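Local coordinates for protein 6-phospho-beta-d glycosidase (Streptococcus pyogenes, PDB 5FOO) that probably hydrolyses 6-phospho-beta-glucosides as a glycoside hydrolase of family 1, and is held here with 6-phosphocyclophellitol in its ligand pocket, at residues W160-N164 against A199-I204; R218-N224 against V291-N297. The protein carries 1 engineered substitution. One frame throughout, in Å; residues are numbered along the deposited sequence.

Interaction 1: residues W160-N164 against A199-I204; sequences WFVHN and ATAKVI. With JAZ (6-phosphocyclophellitol), chain G.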
ATOM      1  N   TRP A 160      -7.780  -6.169   9.276  1.00 24.25           N
ATOM      2  CA  TRP A 160      -7.102  -4.961   9.591  1.00 26.74           C
ATOM      3  C   TRP A 160      -5.641  -5.000   9.058  1.00 25.01           C
ATOM      4  O   TRP A 160      -4.996  -6.041   9.092  1.00 25.78           O
ATOM      5  CB  TRP A 160      -7.062  -4.802  11.105  1.00 26.93           C
ATOM      6  CG  TRP A 160      -8.339  -4.530  11.758  1.00 25.78           C
ATOM      7  CD1 TRP A 160      -9.149  -5.454  12.395  1.00 26.29           C
ATOM      8  CD2 TRP A 160      -8.983  -3.275  11.895  1.00 25.77           C
ATOM      9  NE1 TRP A 160     -10.262  -4.827  12.916  1.00 25.40           N
ATOM     10  CE2 TRP A 160     -10.173  -3.485  12.649  1.00 26.53           C
ATOM     11  CE3 TRP A 160      -8.702  -1.987  11.448  1.00 27.24           C
ATOM     12  CZ2 TRP A 160     -11.054  -2.446  12.957  1.00 24.76           C
ATOM     13  CZ3 TRP A 160      -9.584  -0.959  11.793  1.00 29.04           C
ATOM     14  CH2 TRP A 160     -10.751  -1.210  12.506  1.00 28.22           C
ATOM     15  N   PHE A 161      -5.139  -3.844   8.649  1.00 25.14           N
ATOM     16  CA  PHE A 161      -3.778  -3.685   8.196  1.00 24.37           C
ATOM     17  C   PHE A 161      -3.166  -2.424   8.778  1.00 22.41           C
ATOM     18  O   PHE A 161      -3.804  -1.403   8.850  1.00 21.75           O
ATOM     19  CB  PHE A 161      -3.754  -3.746   6.663  1.00 26.24           C
ATOM     20  CG  PHE A 161      -4.032  -5.115   6.127  1.00 25.12           C
ATOM     21  CD1 PHE A 161      -3.023  -6.056   6.028  1.00 23.48           C
ATOM     22  CD2 PHE A 161      -5.317  -5.487   5.801  1.00 26.12           C
ATOM     23  CE1 PHE A 161      -3.288  -7.363   5.619  1.00 25.59           C
ATOM     24  CE2 PHE A 161      -5.596  -6.789   5.358  1.00 24.62           C
ATOM     25  CZ  PHE A 161      -4.596  -7.722   5.278  1.00 26.45           C
ATOM     26  N   VAL A 162      -1.917  -2.500   9.233  1.00 22.74           N
ATOM     27  CA  VAL A 162      -1.372  -1.393   9.995  1.00 22.46           C
ATOM     28  C   VAL A 162      -0.838  -0.272   9.048  1.00 22.53           C
ATOM     29  O   VAL A 162      -1.147   0.887   9.262  1.00 24.68           O
ATOM     30  CB  VAL A 162      -0.269  -1.815  11.000  1.00 24.21           C
ATOM     31  CG1 VAL A 162       0.227  -0.566  11.765  1.00 25.82           C
ATOM     32  CG2 VAL A 162      -0.794  -2.808  12.044  1.00 26.74           C
ATOM     33  N   HIS A 163      -0.043  -0.640   8.038  1.00 21.76           N
ATOM     34  CA  HIS A 163       0.464   0.308   7.062  1.00 23.02           C
ATOM     35  C   HIS A 163       0.263  -0.229   5.650  1.00 24.82           C
ATOM     36  O   HIS A 163       0.224  -1.450   5.413  1.00 23.76           O
ATOM     37  CB  HIS A 163       1.982   0.480   7.185  1.00 25.60           C
ATOM     38  CG  HIS A 163       2.500   0.820   8.551  1.00 23.81           C
ATOM     39  ND1 HIS A 163       2.303   2.037   9.130  1.00 29.19           N
ATOM     40  CD2 HIS A 163       3.291   0.140   9.388  1.00 24.18           C
ATOM     41  CE1 HIS A 163       2.913   2.094  10.294  1.00 26.02           C
ATOM     42  NE2 HIS A 163       3.510   0.942  10.482  1.00 28.26           N
ATOM     43  N   ASN A 164       0.196   0.699   4.700  1.00 24.82           N
ATOM     44  CA  ASN A 164       0.518   0.414   3.331  1.00 24.76           C
ATOM     45  C   ASN A 164       1.962   0.814   3.050  1.00 26.86           C
ATOM     46  O   ASN A 164       2.326   1.987   3.204  1.00 28.20           O
ATOM     47  CB  ASN A 164      -0.395   1.208   2.412  1.00 26.27           C
ATOM     48  CG  ASN A 164      -0.049   1.001   0.956  1.00 27.16           C
ATOM     49  OD1 ASN A 164      -0.479   0.026   0.333  1.00 30.43           O
ATOM     50  ND2 ASN A 164       0.741   1.908   0.409  1.00 28.49           N
ATOM     51  N   ALA A 199       6.011   0.274  15.371  1.00 24.41           N
ATOM     52  CA  ALA A 199       4.588   0.634  15.335  1.00 25.75           C
ATOM     53  C   ALA A 199       3.681  -0.495  14.883  1.00 24.34           C
ATOM     54  O   ALA A 199       2.619  -0.657  15.412  1.00 29.42           O
ATOM     55  CB  ALA A 199       4.370   1.847  14.460  1.00 27.56           C
ATOM     56  N   THR A 200       4.123  -1.265  13.919  1.00 25.89           N
ATOM     57  CA  THR A 200       3.384  -2.430  13.442  1.00 27.88           C
ATOM     58  C   THR A 200       3.126  -3.415  14.613  1.00 30.88           C
ATOM     59  O   THR A 200       1.982  -3.838  14.855  1.00 24.13           O
ATOM     60  CB  THR A 200       4.109  -3.140  12.322  1.00 25.60           C
ATOM     61  OG1 THR A 200       4.377  -2.238  11.231  1.00 24.31           O
ATOM     62  CG2 THR A 200       3.253  -4.297  11.755  1.00 28.07           C
ATOM     63  N   ALA A 201       4.187  -3.709  15.353  1.00 27.08           N
ATOM     64  CA  ALA A 201       4.125  -4.654  16.471  1.00 27.19           C
ATOM     65  C   ALA A 201       3.305  -4.121  17.645  1.00 27.19           C
ATOM     66  O   ALA A 201       2.526  -4.870  18.226  1.00 29.16           O
ATOM     67  CB  ALA A 201       5.527  -5.016  16.926  1.00 28.64           C
ATOM     68  N   LYS A 202       3.419  -2.830  17.953  1.00 24.76           N
ATOM     69  CA  LYS A 202       2.604  -2.217  18.951  1.00 26.10           C
ATOM     70  C   LYS A 202       1.115  -2.129  18.614  1.00 26.38           C
ATOM     71  O   LYS A 202       0.261  -2.273  19.500  1.00 25.63           O
ATOM     72  CB  LYS A 202       3.144  -0.846  19.335  1.00 28.48           C
ATOM     73  CG  LYS A 202       4.485  -0.953  20.025  1.00 32.59           C
ATOM     74  CD  LYS A 202       4.904   0.356  20.677  1.00 37.34           C
ATOM     75  CE  LYS A 202       4.498   0.276  22.129  1.00 43.13           C
ATOM     76  NZ  LYS A 202       4.784   1.543  22.815  1.00 49.94           N
ATOM     77  N   VAL A 203       0.788  -1.907  17.348  1.00 25.56           N
ATOM     78  CA  VAL A 203      -0.606  -1.865  16.941  1.00 24.89           C
ATOM     79  C   VAL A 203      -1.183  -3.282  17.023  1.00 24.47           C
ATOM     80  O   VAL A 203      -2.338  -3.479  17.472  1.00 22.71           O
ATOM     81  CB  VAL A 203      -0.810  -1.221  15.541  1.00 23.59           C
ATOM     82  CG1 VAL A 203      -2.241  -1.405  15.092  1.00 24.15           C
ATOM     83  CG2 VAL A 203      -0.521   0.283  15.694  1.00 27.21           C
ATOM     84  N   ILE A 204      -0.394  -4.241  16.594  1.00 25.52           N
ATOM     85  CA  ILE A 204      -0.786  -5.648  16.708  1.00 26.27           C
ATOM     86  C   ILE A 204      -1.016  -6.045  18.144  1.00 27.89           C
ATOM     87  O   ILE A 204      -2.024  -6.668  18.435  1.00 31.50           O
ATOM     88  CB  ILE A 204       0.214  -6.580  16.005  1.00 28.18           C
ATOM     89  CG1 ILE A 204       0.110  -6.384  14.477  1.00 29.03           C
ATOM     90  CG2 ILE A 204      -0.015  -8.034  16.400  1.00 26.26           C
ATOM     91  CD1 ILE A 204       1.252  -7.074  13.707  1.00 31.24           C
TER
HETATM   92  C2  JAZ G1464      -0.753   4.406  -5.703  1.00 26.07           C
HETATM   93  C3  JAZ G1464      -1.146   3.673  -4.403  1.00 26.17           C
HETATM   94  C4  JAZ G1464      -0.005   2.784  -3.921  1.00 27.23           C
HETATM   95  C5  JAZ G1464       0.410   1.752  -4.960  1.00 27.97           C
HETATM   96  C6  JAZ G1464       0.691   2.419  -6.289  1.00 27.41           C
HETATM   97  C7  JAZ G1464      -0.450   3.331  -6.741  1.00 27.03           C
HETATM   98  C8  JAZ G1464      -0.230   3.883  -8.147  1.00 30.22           C
HETATM   99  O9  JAZ G1464       0.943   4.690  -8.106  1.00 31.84           O
HETATM  100  P10 JAZ G1464       1.055   5.937  -9.084  1.00 33.46           P
HETATM  101  O11 JAZ G1464       2.360   6.552  -8.722  1.00 38.26           O
HETATM  102  O12 JAZ G1464      -0.170   6.752  -9.063  1.00 44.00           O
HETATM  103  O13 JAZ G1464       1.082   5.374 -10.438  1.00 33.99           O
HETATM  104  O14 JAZ G1464       1.940   3.120  -6.222  1.00 29.32           O
HETATM  105  O15 JAZ G1464      -1.845   5.188  -6.198  1.00 26.66           O
HETATM  106  O16 JAZ G1464      -1.394   4.664  -3.437  1.00 27.02           O
HETATM  107  O17 JAZ G1464      -0.368   2.143  -2.709  1.00 29.49           O
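V162 and V203 meet tip to tip where the corner of the chain at V162, between strands 159-161 and 163-164, meets helix 186-208. A chi1 of -179° sets V162 CG1 beside the carbonyl carbon, on the side of H163, and leaves CG2 facing V203. V162 CG2 reaches V203 CG1 at 3.7 Å and brushes I204, while V162 CG1 lies beside the helix backbone, 4.0 Å from T200 CA. The same V162 CG1 sits over the centre of the H163 ring, 3.8 Å above its plane, so one methyl serves both the helix and the imidazole. H163 approaches the helix edge-on. Its CD2 lies 3.2 Å from T200 OG1, near the plane of the imidazole, and A199 CB also borders that edge, 4.2 Å from H163 NE2. Two polar atoms are drawn to the preceding turn of the helix: H163 NE2 and T200 OG1 both hydrogen-bond to L196 O. Outside the helix, H163 ND1 is hydrogen-bonded to H118 ND1. These bonds fix the rotation of a buried ring that also packs nearly parallel to F142. One residue on, N164 points to the ligand, and its ND2 makes a weak hydrogen bond of 3.3 Å to O17 of 6-phosphocyclophellitol. N164 and E165 belong to the Asn-Glu-Pro motif of family 1. The corner packs between the inner sheet of the (beta/alpha)8 barrel and its outer layer of helices: helix 136-153 joins in through F142, S146 and F150, while strand 218-224 pairs with the backbone of W160 and V162, and strand 112-116 with that of F161 on the other side.

Interaction 2: residues R218-N224 against V291-N297; sequences RIGTILN and VDYLGLN. With EDO (1,2-ethanediol), chain H.
R218 opens strand 218-224 by lying across the ring of Y293, its CB 3.8 Å from the ring centroid and 20° off the normal, a CH-pi contact. The bend at chi3 (-64°) folds the guanidinium back so that Y293 CD2 stands over its face, with the two planes 40° apart. R218 NE and NH2 then bind a 1,2-ethanediol, probably from the crystallisation liquor, with NE 2.9 Å from its O2. D159 binds the same molecule and is hydrogen-bonded to Y293 OH. At I219 the partner is D292, which holds both polar backbone atoms: I219 N donates to the anti lone pair of D292 OD2 (2.9 Å), and D292 N returns a bond to I219 O. The other carboxylate oxygen, OD1, forms a salt bridge with R208. G220 has no side chain, and its CA comes within 3.2 Å of Y293 O in a CA-H...O contact. T221 O accepts G295 N, while T221 CG2 runs alongside L294 CD2. Beside I222 lies G295, whose lack of a side chain goes with a close CA-CA approach of 4.3 Å; I222 CG2 instead meets the amide of N297, 3.3 Å from its OD1. L223 completes the regular parallel pairing, donating to G295 O at 2.8 Å and accepting N297 N, and its side chain packs on L294 and L296. N224 turns its ND2 to E165. The charged and amide side chains thus lie at the two ends, with T221, the glycines and aliphatic groups between. At the far end the side chain of N297, about 5 Å from 6-phosphocyclophellitol, is hydrogen-bonded to S365 and N164, so these bonds fix the amide beside the pocket and hold N164 in turn.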
ATOM      1  N   ARG A 218      -8.383 -10.658  11.983  1.00 27.35           N
ATOM      2  CA  ARG A 218      -6.985 -10.812  11.685  1.00 28.16           C
ATOM      3  C   ARG A 218      -6.349  -9.470  11.432  1.00 28.77           C
ATOM      4  O   ARG A 218      -7.044  -8.555  11.045  1.00 24.95           O
ATOM      5  CB  ARG A 218      -6.794 -11.808  10.523  1.00 29.30           C
ATOM      6  CG  ARG A 218      -6.998 -13.254  11.032  1.00 30.92           C
ATOM      7  CD  ARG A 218      -6.695 -14.301   9.975  1.00 33.14           C
ATOM      8  NE  ARG A 218      -7.634 -14.162   8.861  1.00 38.92           N
ATOM      9  CZ  ARG A 218      -7.577 -14.864   7.717  1.00 41.49           C
ATOM     10  NH1 ARG A 218      -6.588 -15.759   7.547  1.00 38.96           N
ATOM     11  NH2 ARG A 218      -8.491 -14.643   6.738  1.00 37.01           N
ATOM     12  N   ILE A 219      -5.046  -9.353  11.721  1.00 24.64           N
ATOM     13  CA  ILE A 219      -4.310  -8.137  11.570  1.00 24.74           C
ATOM     14  C   ILE A 219      -2.990  -8.411  10.948  1.00 25.93           C
ATOM     15  O   ILE A 219      -2.351  -9.408  11.255  1.00 25.12           O
ATOM     16  CB  ILE A 219      -4.138  -7.365  12.868  1.00 25.98           C
ATOM     17  CG1 ILE A 219      -3.492  -6.009  12.575  1.00 22.34           C
ATOM     18  CG2 ILE A 219      -3.404  -8.174  13.937  1.00 28.04           C
ATOM     19  CD1 ILE A 219      -3.773  -5.013  13.627  1.00 24.09           C
ATOM     20  N   GLY A 220      -2.648  -7.568   9.969  1.00 25.85           N
ATOM     21  CA  GLY A 220      -1.423  -7.718   9.245  1.00 24.74           C
ATOM     22  C   GLY A 220      -0.885  -6.390   8.832  1.00 24.32           C
ATOM     23  O   GLY A 220      -1.152  -5.367   9.476  1.00 22.70           O
ATOM     24  N   THR A 221      -0.048  -6.425   7.796  1.00 24.40           N
ATOM     25  CA  THR A 221       0.489  -5.200   7.202  1.00 25.32           C
ATOM     26  C   THR A 221       0.565  -5.421   5.705  1.00 26.25           C
ATOM     27  O   THR A 221       0.382  -6.540   5.257  1.00 24.68           O
ATOM     28  CB  THR A 221       1.822  -4.782   7.870  1.00 29.67           C
ATOM     29  OG1 THR A 221       2.137  -3.441   7.479  1.00 29.87           O
ATOM     30  CG2 THR A 221       2.978  -5.750   7.470  1.00 27.27           C
ATOM     31  N   ILE A 222       0.743  -4.349   4.925  1.00 27.20           N
ATOM     32  CA  ILE A 222       0.806  -4.432   3.472  1.00 24.80           C
ATOM     33  C   ILE A 222       2.207  -4.052   3.041  1.00 25.96           C
ATOM     34  O   ILE A 222       2.653  -2.913   3.237  1.00 24.69           O
ATOM     35  CB  ILE A 222      -0.260  -3.542   2.808  1.00 25.99           C
ATOM     36  CG1 ILE A 222      -1.685  -3.963   3.209  1.00 29.46           C
ATOM     37  CG2 ILE A 222      -0.139  -3.569   1.294  1.00 25.38           C
ATOM     38  CD1 ILE A 222      -2.698  -2.856   3.018  1.00 30.77           C
ATOM     39  N   LEU A 223       2.885  -4.995   2.433  1.00 25.77           N
ATOM     40  CA  LEU A 223       4.294  -4.883   2.128  1.00 28.25           C
ATOM     41  C   LEU A 223       4.541  -5.131   0.648  1.00 32.86           C
ATOM     42  O   LEU A 223       3.601  -5.377  -0.069  1.00 28.25           O
ATOM     43  CB  LEU A 223       5.122  -5.828   2.984  1.00 26.81           C
ATOM     44  CG  LEU A 223       5.007  -5.683   4.481  1.00 25.27           C
ATOM     45  CD1 LEU A 223       5.925  -6.667   5.162  1.00 27.28           C
ATOM     46  CD2 LEU A 223       5.308  -4.280   4.975  1.00 24.73           C
ATOM     47  N   ASN A 224       5.793  -4.938   0.193  1.00 47.17           N
ATOM     48  CA  ASN A 224       6.277  -5.312  -1.171  1.00 40.46           C
ATOM     49  C   ASN A 224       7.198  -6.510  -1.055  1.00 44.75           C
ATOM     50  O   ASN A 224       8.111  -6.584  -0.183  1.00 45.99           O
ATOM     51  CB  ASN A 224       7.051  -4.177  -1.805  1.00 46.21           C
ATOM     52  CG  ASN A 224       6.159  -3.219  -2.626  1.00 54.82           C
ATOM     53  OD1 ASN A 224       5.923  -3.446  -3.840  1.00 52.60           O
ATOM     54  ND2 ASN A 224       5.712  -2.100  -1.988  1.00 47.07           N
ATOM     55  N   VAL A 291       2.429 -10.613  12.329  1.00 26.54           N
ATOM     56  CA  VAL A 291       1.192 -10.542  11.562  1.00 28.30           C
ATOM     57  C   VAL A 291       0.452 -11.882  11.513  1.00 28.81           C
ATOM     58  O   VAL A 291       1.075 -12.899  11.591  1.00 27.98           O
ATOM     59  CB  VAL A 291       1.460 -10.075  10.126  1.00 27.57           C
ATOM     60  CG1 VAL A 291       2.111  -8.676  10.102  1.00 28.44           C
ATOM     61  CG2 VAL A 291       2.243 -11.114   9.329  1.00 25.80           C
ATOM     62  N   ASP A 292      -0.867 -11.871  11.350  1.00 28.10           N
ATOM     63  CA  ASP A 292      -1.680 -13.124  11.026  1.00 28.35           C
ATOM     64  C   ASP A 292      -1.583 -13.431   9.550  1.00 27.23           C
ATOM     65  O   ASP A 292      -1.641 -14.574   9.105  1.00 27.91           O
ATOM     66  CB  ASP A 292      -3.151 -12.856  11.350  1.00 28.53           C
ATOM     67  CG  ASP A 292      -3.346 -12.578  12.792  1.00 31.04           C
ATOM     68  OD1 ASP A 292      -2.817 -13.423  13.504  1.00 30.78           O
ATOM     69  OD2 ASP A 292      -3.963 -11.574  13.256  1.00 32.57           O
ATOM     70  N   TYR A 293      -1.427 -12.375   8.764  1.00 26.61           N
ATOM     71  CA  TYR A 293      -1.426 -12.472   7.328  1.00 25.02           C
ATOM     72  C   TYR A 293      -0.849 -11.192   6.696  1.00 25.90           C
ATOM     73  O   TYR A 293      -0.560 -10.217   7.409  1.00 22.65           O
ATOM     74  CB  TYR A 293      -2.836 -12.795   6.804  1.00 25.32           C
ATOM     75  CG  TYR A 293      -3.972 -11.872   7.057  1.00 25.06           C
ATOM     76  CD1 TYR A 293      -3.840 -10.657   7.672  1.00 24.67           C
ATOM     77  CD2 TYR A 293      -5.252 -12.230   6.601  1.00 29.53           C
ATOM     78  CE1 TYR A 293      -4.902  -9.825   7.864  1.00 24.40           C
ATOM     79  CE2 TYR A 293      -6.339 -11.413   6.806  1.00 26.34           C
ATOM     80  CZ  TYR A 293      -6.143 -10.189   7.391  1.00 27.19           C
ATOM     81  OH  TYR A 293      -7.214  -9.362   7.597  1.00 30.65           O
ATOM     82  N   LEU A 294      -0.636 -11.215   5.390  1.00 24.37           N
ATOM     83  CA  LEU A 294      -0.044 -10.062   4.695  1.00 25.75           C
ATOM     84  C   LEU A 294      -0.846  -9.676   3.507  1.00 26.31           C
ATOM     85  O   LEU A 294      -1.462 -10.528   2.825  1.00 27.38           O
ATOM     86  CB  LEU A 294       1.343 -10.363   4.181  1.00 23.76           C
ATOM     87  CG  LEU A 294       2.431 -10.461   5.248  1.00 25.77           C
ATOM     88  CD1 LEU A 294       3.643 -11.113   4.610  1.00 27.04           C
ATOM     89  CD2 LEU A 294       2.785  -9.152   5.936  1.00 24.04           C
ATOM     90  N   GLY A 295      -0.791  -8.393   3.218  1.00 21.68           N
ATOM     91  CA  GLY A 295      -1.034  -7.963   1.857  1.00 26.03           C
ATOM     92  C   GLY A 295       0.295  -7.714   1.199  1.00 24.54           C
ATOM     93  O   GLY A 295       1.225  -7.155   1.831  1.00 27.18           O
ATOM     94  N   LEU A 296       0.400  -8.153  -0.041  1.00 25.33           N
ATOM     95  CA  LEU A 296       1.580  -7.962  -0.839  1.00 27.68           C
ATOM     96  C   LEU A 296       1.201  -7.203  -2.083  1.00 26.30           C
ATOM     97  O   LEU A 296       0.303  -7.613  -2.787  1.00 28.43           O
ATOM     98  CB  LEU A 296       2.223  -9.282  -1.234  1.00 27.15           C
ATOM     99  CG  LEU A 296       2.740 -10.024  -0.022  1.00 30.68           C
ATOM    100  CD1 LEU A 296       3.445 -11.270  -0.503  1.00 31.87           C
ATOM    101  CD2 LEU A 296       3.701  -9.198   0.834  1.00 31.65           C
ATOM    102  N   ASN A 297       1.854  -6.064  -2.302  1.00 26.75           N
ATOM    103  CA  ASN A 297       1.593  -5.184  -3.444  1.00 27.15           C
ATOM    104  C   ASN A 297       2.549  -5.497  -4.566  1.00 28.28           C
ATOM    105  O   ASN A 297       3.745  -5.702  -4.347  1.00 28.83           O
ATOM    106  CB  ASN A 297       1.694  -3.686  -3.099  1.00 27.02           C
ATOM    107  CG  ASN A 297       0.615  -3.208  -2.123  1.00 27.58           C
ATOM    108  OD1 ASN A 297      -0.444  -3.822  -1.933  1.00 35.85           O
ATOM    109  ND2 ASN A 297       0.887  -2.104  -1.495  1.00 28.83           N
TER
HETATM  110  C1  EDO H1465     -11.709 -12.562   8.408  0.80 33.61           C
HETATM  111  O1  EDO H1465     -10.514 -12.657   7.635  0.80 33.69           O
HETATM  112  C2  EDO H1465     -11.499 -13.063   9.799  0.80 35.81           C
HETATM  113  O2  EDO H1465     -10.105 -13.116   9.965  0.80 37.04           O

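How the interactions relate
The centres of the two interactions lie 9 Å apart, and they come in series along the chain: 160-164 with 199-204 first, then 218-224 with 291-297. Strands 159-161, 218-224 and 293-297 are the fourth, fifth and sixth of the eight-stranded parallel barrel. Interaction 1 joins the fourth strand and the corner beyond it to helix 186-208, which leads on to the fifth strand; interaction 2 is the sheet pairing of fifth and sixth. Backbone bonds stitch the two together, W160 O to G220 N at 2.9 Å among them, and F161 packs on Y293. Together they build neighbouring wall segments of the barrel that carries the ligand pocket.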